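Local coordinates for protein imidazoleglycerol-phosphate dehydratase (Staphylococcus aureus subsp. aureus, PDB 2AE8) that catalyses the dehydration of imidazoleglycerol phosphate to imidazoleacetol phosphate, the sixth step of histidine biosynthesis, using two manganese ions per subunit, at residues 32-36 against 99-104. Residues are numbered along the deposited sequence; the frame is centred on the assembly and turned at random.
Sequences YQKQR and IVIGQL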
loop_
_atom_site.group_PDB
_atom_site.type_symbol
_atom_site.label_atom_id
_atom_site.label_comp_id
_atom_site.label_asym_id
_atom_site.label_seq_id
_atom_site.Cartn_x
_atom_site.Cartn_y
_atom_site.Cartn_z
ATOM N N TYR B 32 13.889 -38.740 -45.578
ATOM C CA TYR B 32 12.831 -37.830 -45.982
ATOM C C TYR B 32 13.471 -36.536 -46.385
ATOM O O TYR B 32 14.382 -36.034 -45.713
ATOM C CB TYR B 32 11.855 -37.608 -44.845
ATOM C CG TYR B 32 11.216 -38.881 -44.387
ATOM C CD1 TYR B 32 11.783 -39.641 -43.362
ATOM C CD2 TYR B 32 10.047 -39.336 -44.983
ATOM C CE1 TYR B 32 11.187 -40.825 -42.945
ATOM C CE2 TYR B 32 9.444 -40.502 -44.568
ATOM C CZ TYR B 32 10.012 -41.242 -43.564
ATOM O OH TYR B 32 9.401 -42.406 -43.171
ATOM N N GLN B 33 12.993 -35.991 -47.490
ATOM C CA GLN B 33 13.744 -34.977 -48.179
ATOM C C GLN B 33 12.775 -34.000 -48.789
ATOM O O GLN B 33 11.691 -34.390 -49.218
ATOM C CB GLN B 33 14.571 -35.652 -49.262
ATOM C CG GLN B 33 15.721 -34.861 -49.800
ATOM C CD GLN B 33 16.487 -35.662 -50.842
ATOM O OE1 GLN B 33 15.916 -36.109 -51.846
ATOM N NE2 GLN B 33 17.782 -35.856 -50.605
ATOM N N LYS B 34 13.166 -32.729 -48.813
ATOM C CA LYS B 34 12.293 -31.653 -49.240
ATOM C C LYS B 34 13.134 -30.502 -49.767
ATOM O O LYS B 34 14.158 -30.152 -49.176
ATOM C CB LYS B 34 11.434 -31.187 -48.057
ATOM C CG LYS B 34 10.661 -29.904 -48.286
ATOM C CD LYS B 34 9.196 -30.150 -48.574
ATOM C CE LYS B 34 8.425 -30.392 -47.294
ATOM N NZ LYS B 34 6.980 -30.542 -47.571
ATOM N N GLN B 35 12.700 -29.935 -50.890
ATOM C CA GLN B 35 13.271 -28.706 -51.423
ATOM C C GLN B 35 12.203 -27.612 -51.437
ATOM O O GLN B 35 11.128 -27.791 -52.005
ATOM C CB GLN B 35 13.837 -28.935 -52.821
ATOM C CG GLN B 35 14.788 -27.843 -53.286
ATOM C CD GLN B 35 15.547 -28.216 -54.547
ATOM O OE1 GLN B 35 16.610 -27.664 -54.825
ATOM N NE2 GLN B 35 15.008 -29.159 -55.314
ATOM N N ARG B 36 12.497 -26.483 -50.802
ATOM C CA ARG B 36 11.511 -25.414 -50.673
ATOM C C ARG B 36 12.103 -24.105 -51.162
ATOM O O ARG B 36 13.113 -23.640 -50.632
ATOM C CB ARG B 36 11.053 -25.275 -49.220
ATOM C CG ARG B 36 9.588 -24.907 -49.062
ATOM C CD ARG B 36 9.214 -24.811 -47.598
ATOM N NE ARG B 36 9.070 -23.426 -47.163
ATOM C CZ ARG B 36 7.949 -22.908 -46.668
ATOM N NH1 ARG B 36 6.865 -23.664 -46.516
ATOM N NH2 ARG B 36 7.915 -21.632 -46.314
ATOM N N ILE B 99 9.986 -24.983 -40.380
ATOM C CA ILE B 99 8.791 -25.487 -41.051
ATOM C C ILE B 99 9.094 -26.830 -41.793
ATOM O O ILE B 99 8.362 -27.817 -41.650
ATOM C CB ILE B 99 8.250 -24.441 -42.036
ATOM C CG1 ILE B 99 7.549 -23.288 -41.294
ATOM C CG2 ILE B 99 7.313 -25.093 -43.086
ATOM C CD1 ILE B 99 7.199 -22.093 -42.206
ATOM N N VAL B 100 10.194 -26.852 -42.541
ATOM C CA VAL B 100 10.579 -28.042 -43.322
ATOM C C VAL B 100 10.937 -29.208 -42.426
ATOM O O VAL B 100 10.506 -30.335 -42.681
ATOM C CB VAL B 100 11.727 -27.730 -44.299
ATOM C CG1 VAL B 100 12.266 -29.031 -44.975
ATOM C CG2 VAL B 100 11.252 -26.734 -45.354
ATOM N N ILE B 101 11.713 -28.946 -41.373
ATOM C CA ILE B 101 12.037 -29.982 -40.397
ATOM C C ILE B 101 10.766 -30.536 -39.770
ATOM O O ILE B 101 10.637 -31.744 -39.627
ATOM C CB ILE B 101 13.046 -29.506 -39.323
ATOM C CG1 ILE B 101 14.417 -29.253 -39.964
ATOM C CG2 ILE B 101 13.182 -30.535 -38.215
ATOM C CD1 ILE B 101 15.444 -28.649 -39.034
ATOM N N GLY B 102 9.821 -29.667 -39.409
ATOM C CA GLY B 102 8.551 -30.134 -38.845
ATOM C C GLY B 102 7.791 -31.029 -39.822
ATOM O O GLY B 102 7.272 -32.080 -39.432
ATOM N N GLN B 103 7.735 -30.605 -41.085
ATOM C CA GLN B 103 7.026 -31.340 -42.138
ATOM C C GLN B 103 7.673 -32.708 -42.405
ATOM O O GLN B 103 6.974 -33.717 -42.557
ATOM C CB GLN B 103 6.982 -30.515 -43.434
ATOM C CG GLN B 103 5.943 -29.388 -43.411
ATOM C CD GLN B 103 6.066 -28.429 -44.588
ATOM O OE1 GLN B 103 7.081 -28.392 -45.289
ATOM N NE2 GLN B 103 5.045 -27.629 -44.785
ATOM N N LEU B 104 9.001 -32.743 -42.442
ATOM C CA LEU B 104 9.718 -34.009 -42.641
ATOM C C LEU B 104 9.547 -34.924 -41.443
ATOM O O LEU B 104 9.384 -36.148 -41.595
ATOM C CB LEU B 104 11.196 -33.755 -42.946
ATOM C CG LEU B 104 11.440 -33.012 -44.260
ATOM C CD1 LEU B 104 12.927 -32.678 -44.378
ATOM C CD2 LEU B 104 10.924 -33.805 -45.499
#
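Leu104 and Val100 of helix 90-111 pack against Tyr32, Lys34 and Arg36 of strand 31-36. This is helix-on-sheet packing in a beta-alpha-beta sandwich built by duplication of a half-domain. The segment axes run in roughly opposite directions, at 146°, with a closest approach of 8.8 Å. Leu104 CD2 lies 3.7 Å from Lys34 CB and also touches the backbone between Tyr32 and Gln33. The two methyls of Val100 touch different strand residues. Val100 CG1 meets Lys34 CG at 3.8 Å, and Val100 CG2 meets Arg36 CD at 3.6 Å. Lys34 bends at chi2 (103°) and chi3 (81°), which brings Lys34 NZ to Gln103 OE1 in a weak 3.1 Å hydrogen bond. The guanidinium of Arg36 extends past Val100, and Ile99 CG2 sits over one of its faces, 3.7 Å from Arg36 NH1, while Arg36 NH2 has a weak, long ion pair with Asp96.

Backbone hydrogen bonds join Tyr32, Lys34 and Arg36 of this outermost strand of the sheet within the chain to Ile47, Ile45 and Leu43 of strand 43-48, whose Ile45 also touches Val100 and Leu104. Ile99 lies one helical turn beyond the metal ligand Glu95, and at the other end of the contact Tyr32 OH is hydrogen-bonded to Asp111 OD2.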